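Local coordinates for protein exopolyphosphatase (Aquifex aeolicus, PDB 1T6C) that probably hydrolyses phosphoanhydride bonds of polyphosphate or guanosine pentaphosphate and binds calcium within an actin-like fold, at residues 137-143 against 206-212; 234-240 against 292-298; 127-132 against 153-159. All coordinates share one frame; numbering follows the deposited sequence. Where two conformers were deposited one is given.

Contact 1. Residues 137-143 against 206-212; sequences EGEVCVV and VDTIVGL
Two neighbouring parallel strands at the centre of the mixed sheet of an actin-like domain meet here, 139-143 beside 208-212, with axes 4.7 Å apart and 17° from parallel. T208 N, C141 N, V210 N, V143 N and L212 N bond in alternation to carbonyl oxygens across the seam, the bond from V143 N to V210 O measuring 2.8 Å. At the start of the strands E139 O accepts from both D207 N and T208 N, while E139 N gives a nearly straight 2.9 Å bond to D207 OD2, taken on the anti lone pair. T208 carries its hydroxyl beside its own backbone N (chi1 -54°), from where OG1 donates to a lone pair of E137 O at 2.8 Å, in the carbonyl plane. A valine in place of T208 would probably leave E137 O without this donor and is likely to let the loop 137-138 shift. Further along, V142 CG1 fits against both methyl groups of L212, 3.7 Å from L212 CD1, and on the other face V143 CG2 meets I209 CG2 at 4.0 Å. E139 sends its carboxylate away to a salt bridge with R161. V142, V210 and L212 face helix 119-133, V143 and I209 face helix 274-288, and strands 149-156 and 292-296 flank the pair.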
loop_
_atom_site.group_PDB
_atom_site.type_symbol
_atom_site.label_atom_id
_atom_site.label_comp_id
_atom_site.label_asym_id
_atom_site.label_seq_id
_atom_site.Cartn_x
_atom_site.Cartn_y
_atom_site.Cartn_z
ATOM N N GLU A 137 6.685 -11.340 -15.672
ATOM C CA GLU A 137 7.844 -11.815 -16.416
ATOM C C GLU A 137 8.902 -10.766 -16.644
ATOM O O GLU A 137 8.647 -9.562 -16.695
ATOM C CB GLU A 137 7.388 -12.327 -17.779
ATOM C CG GLU A 137 6.667 -13.648 -17.727
ATOM C CD GLU A 137 6.296 -14.138 -19.108
ATOM O OE1 GLU A 137 5.702 -13.353 -19.882
ATOM O OE2 GLU A 137 6.603 -15.304 -19.419
ATOM N N GLY A 138 10.130 -11.241 -16.836
ATOM C CA GLY A 138 11.229 -10.382 -17.149
ATOM C C GLY A 138 11.657 -9.513 -15.993
ATOM O O GLY A 138 11.509 -9.891 -14.836
ATOM N N GLU A 139 12.217 -8.370 -16.320
ATOM C CA GLU A 139 12.663 -7.392 -15.352
ATOM C C GLU A 139 11.426 -6.632 -14.921
ATOM O O GLU A 139 10.712 -6.045 -15.742
ATOM C CB GLU A 139 13.689 -6.433 -15.953
ATOM C CG GLU A 139 15.019 -7.082 -16.352
ATOM C CD GLU A 139 15.668 -7.864 -15.224
ATOM O OE1 GLU A 139 15.778 -7.315 -14.121
ATOM O OE2 GLU A 139 16.043 -9.031 -15.441
ATOM N N VAL A 140 11.195 -6.638 -13.621
ATOM C CA VAL A 140 9.957 -6.123 -13.058
ATOM C C VAL A 140 10.209 -4.872 -12.224
ATOM O O VAL A 140 11.201 -4.788 -11.522
ATOM C CB VAL A 140 9.374 -7.185 -12.125
ATOM C CG1 VAL A 140 8.073 -6.683 -11.516
ATOM C CG2 VAL A 140 9.134 -8.497 -12.862
ATOM N N CYS A 141 9.295 -3.907 -12.305
ATOM C CA CYS A 141 9.258 -2.820 -11.350
ATOM C C CYS A 141 7.878 -2.792 -10.727
ATOM O O CYS A 141 6.869 -2.680 -11.426
ATOM C CB CYS A 141 9.590 -1.482 -11.979
ATOM S SG CYS A 141 9.580 -0.144 -10.757
ATOM N N VAL A 142 7.840 -2.948 -9.398
ATOM C CA VAL A 142 6.606 -2.847 -8.635
ATOM C C VAL A 142 6.545 -1.407 -8.142
ATOM O O VAL A 142 7.501 -0.916 -7.559
ATOM C CB VAL A 142 6.591 -3.849 -7.474
ATOM C CG1 VAL A 142 5.424 -3.613 -6.545
ATOM C CG2 VAL A 142 6.506 -5.239 -8.015
ATOM N N VAL A 143 5.421 -0.754 -8.413
ATOM C CA VAL A 143 5.204 0.642 -8.042
ATOM C C VAL A 143 4.091 0.681 -7.016
ATOM O O VAL A 143 2.928 0.463 -7.343
ATOM C CB VAL A 143 4.834 1.492 -9.268
ATOM C CG1 VAL A 143 4.604 2.945 -8.874
ATOM C CG2 VAL A 143 5.899 1.402 -10.308
ATOM N N VAL A 206 12.681 -1.708 -17.984
ATOM C CA VAL A 206 11.963 -2.853 -17.428
ATOM C C VAL A 206 11.040 -3.476 -18.459
ATOM O O VAL A 206 10.690 -2.838 -19.452
ATOM C CB VAL A 206 11.138 -2.451 -16.176
ATOM C CG1 VAL A 206 12.065 -1.894 -15.132
ATOM C CG2 VAL A 206 10.069 -1.473 -16.551
ATOM N N ASP A 207 10.708 -4.745 -18.247
ATOM C CA ASP A 207 9.764 -5.458 -19.081
ATOM C C ASP A 207 8.341 -5.267 -18.593
ATOM O O ASP A 207 7.432 -5.189 -19.392
ATOM C CB ASP A 207 10.061 -6.947 -19.087
ATOM C CG ASP A 207 11.366 -7.261 -19.776
ATOM O OD1 ASP A 207 11.468 -6.867 -20.960
ATOM O OD2 ASP A 207 12.330 -7.793 -19.190
ATOM N N THR A 208 8.138 -5.264 -17.269
ATOM C CA THR A 208 6.803 -5.289 -16.693
ATOM C C THR A 208 6.756 -4.321 -15.513
ATOM O O THR A 208 7.576 -4.403 -14.615
ATOM C CB THR A 208 6.451 -6.690 -16.146
ATOM O OG1 THR A 208 6.625 -7.695 -17.156
ATOM C CG2 THR A 208 4.956 -6.767 -15.707
ATOM N N ILE A 209 5.764 -3.449 -15.530
ATOM C CA ILE A 209 5.410 -2.605 -14.395
ATOM C C ILE A 209 4.146 -3.133 -13.751
ATOM O O ILE A 209 3.144 -3.372 -14.418
ATOM C CB ILE A 209 5.215 -1.146 -14.828
ATOM C CG1 ILE A 209 6.551 -0.579 -15.327
ATOM C CG2 ILE A 209 4.690 -0.336 -13.655
ATOM C CD1 ILE A 209 6.463 0.832 -15.866
ATOM N N VAL A 210 4.172 -3.264 -12.422
ATOM C CA VAL A 210 3.006 -3.669 -11.669
ATOM C C VAL A 210 2.672 -2.551 -10.714
ATOM O O VAL A 210 3.549 -2.093 -9.981
ATOM C CB VAL A 210 3.277 -4.927 -10.836
ATOM C CG1 VAL A 210 2.072 -5.321 -10.035
ATOM C CG2 VAL A 210 3.679 -6.084 -11.738
ATOM N N GLY A 211 1.423 -2.104 -10.759
ATOM C CA GLY A 211 0.967 -1.033 -9.891
ATOM C C GLY A 211 0.130 -1.541 -8.721
ATOM O O GLY A 211 -0.734 -2.386 -8.872
ATOM N N LEU A 212 0.402 -0.987 -7.551
ATOM C CA LEU A 212 -0.289 -1.322 -6.265
ATOM C C LEU A 212 -0.825 -0.108 -5.556
ATOM O O LEU A 212 -0.279 0.989 -5.688
ATOM C CB LEU A 212 0.684 -1.992 -5.266
ATOM C CG LEU A 212 1.172 -3.422 -5.489
ATOM C CD1 LEU A 212 1.735 -3.669 -6.889
ATOM C CD2 LEU A 212 2.200 -3.771 -4.478
HETATM O O HOH W 1 4.420 -10.383 -17.056
#

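Contact 2. Residues 234-240 against 292-298; sequences VHGKVLT and CLIVSDW
Strands 238-240 and 292-296 run antiparallel, their directions 152° apart, with L239 and L293 as a hydrogen-bonded pair between the non-hydrogen-bonded pairs V238-I294 and T240-C292. Each of L239 and L293 gives its N to the other's O at 2.9 Å. Beyond this pair V295 takes over: its N donates to K237 O, and its O accepts from G236 N at 2.8 Å, which ties the type II turn 234-237 to the strand. The backbone angles of G236, third in that turn, call for glycine. V295 spreads its two methyls between neighbours, CG1 lying 4.0 Å from V234 CG1 and CG2 3.8 Å from L239 CD1. Across the sheet from these, V238 CG1 packs on C292 CB at 3.7 Å. The H235 side chain, with CG anti to the backbone N (chi1 -170°), brings its ring up to 296-297, where D297 N lies at the ring edge, 3.0 Å from H235 CD2; H235 NE2 is hydrogen-bonded to S133 OG. L239 and V295 face helix 214-223, and T240 is the N-cap of helix 241-251. The arrangement is a short antiparallel edge strand closing a mixed sheet, here that of the second actin-like domain.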
loop_
_atom_site.group_PDB
_atom_site.type_symbol
_atom_site.label_atom_id
_atom_site.label_comp_id
_atom_site.label_asym_id
_atom_site.label_seq_id
_atom_site.Cartn_x
_atom_site.Cartn_y
_atom_site.Cartn_z
ATOM N N VAL A 234 -10.373 -7.390 -10.489
ATOM C CA VAL A 234 -9.429 -6.300 -10.623
ATOM C C VAL A 234 -7.991 -6.791 -10.666
ATOM O O VAL A 234 -7.181 -6.286 -11.431
ATOM C CB VAL A 234 -9.625 -5.277 -9.466
ATOM C CG1 VAL A 234 -8.472 -4.292 -9.337
ATOM C CG2 VAL A 234 -10.943 -4.521 -9.678
ATOM N N HIS A 235 -7.664 -7.769 -9.844
ATOM C CA HIS A 235 -6.299 -8.283 -9.798
ATOM C C HIS A 235 -5.888 -8.864 -11.145
ATOM O O HIS A 235 -6.573 -9.711 -11.687
ATOM C CB HIS A 235 -6.229 -9.368 -8.752
ATOM C CG HIS A 235 -4.834 -9.811 -8.449
ATOM N ND1 HIS A 235 -4.306 -10.999 -8.902
ATOM C CD2 HIS A 235 -3.862 -9.208 -7.738
ATOM C CE1 HIS A 235 -3.059 -11.098 -8.478
ATOM N NE2 HIS A 235 -2.768 -10.034 -7.762
ATOM N N GLY A 236 -4.762 -8.400 -11.667
ATOM C CA GLY A 236 -4.258 -8.847 -12.943
ATOM C C GLY A 236 -4.769 -8.064 -14.142
ATOM O O GLY A 236 -4.312 -8.299 -15.241
ATOM N N LYS A 237 -5.671 -7.106 -13.947
ATOM C CA LYS A 237 -6.119 -6.256 -15.043
ATOM C C LYS A 237 -4.967 -5.371 -15.529
ATOM O O LYS A 237 -4.121 -4.930 -14.747
ATOM C CB LYS A 237 -7.288 -5.370 -14.602
ATOM C CG LYS A 237 -8.613 -6.075 -14.448
ATOM C CD LYS A 237 -9.081 -6.696 -15.782
ATOM C CE LYS A 237 -10.576 -6.984 -15.794
ATOM N NZ LYS A 237 -10.825 -8.299 -15.150
ATOM N N VAL A 238 -4.947 -5.102 -16.823
ATOM C CA VAL A 238 -4.017 -4.141 -17.418
ATOM C C VAL A 238 -4.633 -2.756 -17.506
ATOM O O VAL A 238 -5.830 -2.607 -17.823
ATOM C CB VAL A 238 -3.611 -4.601 -18.813
ATOM C CG1 VAL A 238 -2.774 -3.551 -19.509
ATOM C CG2 VAL A 238 -2.901 -5.920 -18.700
ATOM N N LEU A 239 -3.817 -1.730 -17.241
ATOM C CA LEU A 239 -4.189 -0.354 -17.533
ATOM C C LEU A 239 -3.123 0.260 -18.421
ATOM O O LEU A 239 -1.928 0.220 -18.094
ATOM C CB LEU A 239 -4.308 0.462 -16.245
ATOM C CG LEU A 239 -5.525 0.130 -15.367
ATOM C CD1 LEU A 239 -5.424 0.866 -14.024
ATOM C CD2 LEU A 239 -6.802 0.458 -16.030
ATOM N N THR A 240 -3.558 0.844 -19.536
ATOM C CA THR A 240 -2.620 1.467 -20.451
ATOM C C THR A 240 -2.397 2.899 -20.062
ATOM O O THR A 240 -3.216 3.485 -19.373
ATOM C CB THR A 240 -3.132 1.426 -21.917
ATOM O OG1 THR A 240 -4.308 2.211 -22.028
ATOM C CG2 THR A 240 -3.564 0.057 -22.310
ATOM N N CYS A 292 1.887 0.321 -20.565
ATOM C CA CYS A 292 0.874 -0.224 -19.653
ATOM C C CYS A 292 1.490 -0.781 -18.385
ATOM O O CYS A 292 2.705 -1.010 -18.296
ATOM C CB CYS A 292 0.053 -1.305 -20.322
ATOM S SG CYS A 292 0.962 -2.817 -20.593
ATOM N N LEU A 293 0.619 -1.022 -17.417
ATOM C CA LEU A 293 0.977 -1.704 -16.207
ATOM C C LEU A 293 -0.098 -2.738 -15.873
ATOM O O LEU A 293 -1.201 -2.697 -16.427
ATOM C CB LEU A 293 1.157 -0.736 -15.049
ATOM C CG LEU A 293 -0.028 0.147 -14.651
ATOM C CD1 LEU A 293 -1.116 -0.610 -13.870
ATOM C CD2 LEU A 293 0.486 1.351 -13.827
ATOM N N ILE A 294 0.250 -3.653 -14.991
ATOM C CA ILE A 294 -0.645 -4.667 -14.457
ATOM C C ILE A 294 -0.986 -4.288 -13.019
ATOM O O ILE A 294 -0.115 -3.870 -12.280
ATOM C CB ILE A 294 0.036 -6.090 -14.495
ATOM C CG1 ILE A 294 0.584 -6.386 -15.889
ATOM C CG2 ILE A 294 -0.958 -7.192 -14.093
ATOM C CD1 ILE A 294 1.400 -7.675 -15.977
ATOM N N VAL A 295 -2.251 -4.443 -12.653
ATOM C CA VAL A 295 -2.736 -4.077 -11.314
ATOM C C VAL A 295 -2.649 -5.270 -10.388
ATOM O O VAL A 295 -3.036 -6.369 -10.722
ATOM C CB VAL A 295 -4.181 -3.518 -11.402
ATOM C CG1 VAL A 295 -4.735 -3.166 -10.019
ATOM C CG2 VAL A 295 -4.187 -2.284 -12.323
ATOM N N SER A 296 -2.146 -5.028 -9.174
ATOM C CA SER A 296 -2.193 -6.019 -8.106
ATOM C C SER A 296 -3.096 -5.560 -6.976
ATOM O O SER A 296 -2.992 -4.430 -6.516
ATOM C CB SER A 296 -0.791 -6.249 -7.533
ATOM O OG SER A 296 -0.876 -7.183 -6.472
ATOM N N ASP A 297 -3.963 -6.457 -6.540
ATOM C CA ASP A 297 -4.740 -6.278 -5.314
ATOM C C ASP A 297 -3.942 -6.587 -4.052
ATOM O O ASP A 297 -4.338 -6.162 -2.979
ATOM C CB ASP A 297 -6.011 -7.129 -5.343
ATOM C CG ASP A 297 -6.889 -6.881 -4.152
ATOM O OD1 ASP A 297 -6.944 -7.764 -3.247
ATOM O OD2 ASP A 297 -7.512 -5.815 -4.028
ATOM N N TRP A 298 -2.841 -7.319 -4.172
ATOM C CA TRP A 298 -1.998 -7.670 -3.045
ATOM C C TRP A 298 -0.759 -6.767 -2.914
ATOM O O TRP A 298 -0.185 -6.329 -3.909
ATOM C CB TRP A 298 -1.529 -9.107 -3.224
ATOM C CG TRP A 298 -2.566 -10.139 -2.840
ATOM C CD1 TRP A 298 -3.920 -9.955 -2.713
ATOM C CD2 TRP A 298 -2.311 -11.498 -2.492
ATOM N NE1 TRP A 298 -4.516 -11.125 -2.294
ATOM C CE2 TRP A 298 -3.552 -12.090 -2.168
ATOM C CE3 TRP A 298 -1.148 -12.277 -2.390
ATOM C CZ2 TRP A 298 -3.663 -13.422 -1.758
ATOM C CZ3 TRP A 298 -1.265 -13.620 -1.973
ATOM C CH2 TRP A 298 -2.508 -14.164 -1.681
#

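Contact 3. Residues 127-132 against 153-159; sequences YLAVAY and VFGKGYK
A helix packs here on an edge hairpin of the sheet: helix 119-133 lies over strand 149-156 and the tight type II' turn 156-159 that leads into strand 159-166, the helix and strand axes 10.3 Å apart and 39° from parallel. Y127 and Y158 carry the contact, from the helix and from the turn. With CG anti to its backbone N (chi1 -175°), Y127 reaches with its ring from the helix to the sheet, CD2 meeting V153 CG1 at 3.6 Å and the hydroxyl arriving inside the turn. There Y127 OH donates to G157 O at 2.9 Å, from a position tilted 33° out of the carbonyl plane. A side chain at G155 would collide with both Y127 OH and K159 O, so the glycine suits both the hydroxyl and the hairpin. Y158, the third residue of the turn, folds its ring back over the helix. A131 CB sits over the centre of one ring face, 3.8 Å from the centroid, a CH-pi contact, while L128 CD2 comes to the ring edge, 4.1 Å from Y158 CD2. The far end of the ring reaches Y132, where Y158 OH lies 3.3 Å from Y132 CA and near the plane of the Y132 ring, at its edge. Y132 and Y158 point the same way side by side, and the Y132 hydroxyl is hydrogen-bonded to L36 N. V142 and V160 also touch Y127, and helix 300-313 meets L128 and Y132. The whole is a beta-hairpin packed against a helix, the layered alpha/beta build of actin-like domains, with E151, a calcium ligand, on the same strand as V153.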
loop_
_atom_site.group_PDB
_atom_site.type_symbol
_atom_site.label_atom_id
_atom_site.label_comp_id
_atom_site.label_asym_id
_atom_site.label_seq_id
_atom_site.Cartn_x
_atom_site.Cartn_y
_atom_site.Cartn_z
ATOM N N TYR A 127 6.693 -6.497 -3.076
ATOM C CA TYR A 127 7.261 -7.187 -4.221
ATOM C C TYR A 127 7.058 -8.702 -4.154
ATOM O O TYR A 127 6.702 -9.336 -5.171
ATOM C CB TYR A 127 8.744 -6.841 -4.347
ATOM C CG TYR A 127 9.367 -7.431 -5.575
ATOM C CD1 TYR A 127 9.831 -8.743 -5.564
ATOM C CD2 TYR A 127 9.522 -6.673 -6.719
ATOM C CE1 TYR A 127 10.391 -9.286 -6.683
ATOM C CE2 TYR A 127 10.082 -7.220 -7.863
ATOM C CZ TYR A 127 10.542 -8.511 -7.813
ATOM O OH TYR A 127 11.093 -9.074 -8.939
ATOM N N LEU A 128 7.273 -9.301 -2.995
ATOM C CA LEU A 128 6.975 -10.729 -2.797
ATOM C C LEU A 128 5.519 -11.061 -3.051
ATOM O O LEU A 128 5.194 -12.080 -3.594
ATOM C CB LEU A 128 7.341 -11.197 -1.385
ATOM C CG LEU A 128 8.821 -11.179 -1.032
ATOM C CD1 LEU A 128 9.005 -11.692 0.400
ATOM C CD2 LEU A 128 9.602 -12.045 -1.979
ATOM N N ALA A 129 4.603 -10.197 -2.623
ATOM C CA ALA A 129 3.207 -10.425 -2.895
ATOM C C ALA A 129 2.894 -10.531 -4.372
ATOM O O ALA A 129 2.071 -11.325 -4.758
ATOM C CB ALA A 129 2.372 -9.335 -2.248
ATOM N N VAL A 130 3.558 -9.690 -5.160
ATOM C CA VAL A 130 3.367 -9.612 -6.589
ATOM C C VAL A 130 4.017 -10.829 -7.246
ATOM O O VAL A 130 3.463 -11.421 -8.171
ATOM C CB VAL A 130 3.959 -8.311 -7.132
ATOM C CG1 VAL A 130 4.033 -8.337 -8.619
ATOM C CG2 VAL A 130 3.132 -7.137 -6.670
ATOM N N ALA A 131 5.197 -11.173 -6.773
ATOM C CA ALA A 131 5.893 -12.333 -7.297
ATOM C C ALA A 131 5.040 -13.581 -7.199
ATOM O O ALA A 131 4.951 -14.355 -8.149
ATOM C CB ALA A 131 7.254 -12.521 -6.631
ATOM N N TYR A 132 4.377 -13.766 -6.073
ATOM C CA TYR A 132 3.499 -14.893 -5.868
ATOM C C TYR A 132 2.188 -14.765 -6.643
ATOM O O TYR A 132 1.770 -15.684 -7.349
ATOM C CB TYR A 132 3.202 -15.066 -4.375
ATOM C CG TYR A 132 2.161 -16.107 -4.165
ATOM C CD1 TYR A 132 2.491 -17.449 -4.243
ATOM C CD2 TYR A 132 0.823 -15.773 -3.956
ATOM C CE1 TYR A 132 1.536 -18.411 -4.092
ATOM C CE2 TYR A 132 -0.156 -16.754 -3.819
ATOM C CZ TYR A 132 0.227 -18.071 -3.909
ATOM O OH TYR A 132 -0.676 -19.084 -3.787
ATOM N N VAL A 153 10.247 -0.903 -6.789
ATOM C CA VAL A 153 10.957 -2.117 -6.394
ATOM C C VAL A 153 11.268 -2.903 -7.635
ATOM O O VAL A 153 10.366 -3.389 -8.309
ATOM C CB VAL A 153 10.151 -2.993 -5.428
ATOM C CG1 VAL A 153 11.068 -4.013 -4.771
ATOM C CG2 VAL A 153 9.499 -2.128 -4.364
ATOM N N PHE A 154 12.563 -3.048 -7.897
ATOM C CA PHE A 154 13.052 -3.702 -9.093
ATOM C C PHE A 154 13.568 -5.093 -8.775
ATOM O O PHE A 154 14.274 -5.315 -7.792
ATOM C CB PHE A 154 14.190 -2.887 -9.683
ATOM C CG PHE A 154 13.805 -1.505 -10.081
ATOM C CD1 PHE A 154 13.334 -1.237 -11.367
ATOM C CD2 PHE A 154 13.924 -0.488 -9.180
ATOM C CE1 PHE A 154 13.002 0.059 -11.733
ATOM C CE2 PHE A 154 13.585 0.833 -9.545
ATOM C CZ PHE A 154 13.121 1.086 -10.798
ATOM N N GLY A 155 13.207 -6.024 -9.620
ATOM C CA GLY A 155 13.745 -7.370 -9.512
ATOM C C GLY A 155 13.414 -8.264 -10.676
ATOM O O GLY A 155 12.935 -7.831 -11.705
ATOM N N LYS A 156 13.654 -9.551 -10.474
ATOM C CA LYS A 156 13.254 -10.580 -11.407
ATOM C C LYS A 156 12.821 -11.811 -10.631
ATOM O O LYS A 156 13.517 -12.229 -9.706
ATOM C CB LYS A 156 14.421 -10.955 -12.320
ATOM C CG LYS A 156 14.112 -12.117 -13.258
ATOM C CD LYS A 156 14.788 -11.908 -14.601
ATOM C CE LYS A 156 14.945 -13.200 -15.375
ATOM N NZ LYS A 156 14.047 -13.204 -16.551
ATOM N N GLY A 157 11.667 -12.365 -10.971
ATOM C CA GLY A 157 11.106 -13.461 -10.209
ATOM C C GLY A 157 10.962 -13.006 -8.751
ATOM O O GLY A 157 10.516 -11.875 -8.494
ATOM N N TYR A 158 11.378 -13.830 -7.809
ATOM C CA TYR A 158 11.224 -13.491 -6.392
ATOM C C TYR A 158 12.380 -12.649 -5.831
ATOM O O TYR A 158 12.373 -12.274 -4.627
ATOM C CB TYR A 158 11.091 -14.773 -5.589
ATOM C CG TYR A 158 9.718 -15.375 -5.556
ATOM C CD1 TYR A 158 9.233 -16.113 -6.604
ATOM C CD2 TYR A 158 8.881 -15.181 -4.466
ATOM C CE1 TYR A 158 7.995 -16.689 -6.557
ATOM C CE2 TYR A 158 7.647 -15.744 -4.425
ATOM C CZ TYR A 158 7.193 -16.489 -5.457
ATOM O OH TYR A 158 5.946 -17.071 -5.413
ATOM N N LYS A 159 13.373 -12.333 -6.675
ATOM C CA LYS A 159 14.573 -11.657 -6.239
ATOM C C LYS A 159 14.446 -10.164 -6.400
ATOM O O LYS A 159 14.260 -9.679 -7.490
ATOM C CB LYS A 159 15.797 -12.125 -7.060
ATOM C CG LYS A 159 17.076 -11.498 -6.598
ATOM C CD LYS A 159 18.315 -12.097 -7.255
ATOM C CE LYS A 159 18.835 -11.233 -8.357
ATOM N NZ LYS A 159 19.878 -11.970 -9.169
#

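All three contacts belong to one mixed sheet and the helices packed on it, and together they illustrate how an actin-like domain is built outward from a parallel centre. Contact 1 joins the central strands; contact 2, 11 Å away between centres, extends the sheet through 292-296 to the edge strand 238-240, while contact 3, 9 Å from contact 1, lies toward the opposite edge. Strand 208-212 links contacts 1 and 2, and I294 bonds to I209 and G211. V140 and V142 bond to G155 and V153, linking contacts 1 and 3. Along the chain contacts 1 and 3 interleave and both close before contact 2 opens. Strands 139-146 and 149-156 also supply the calcium ligands.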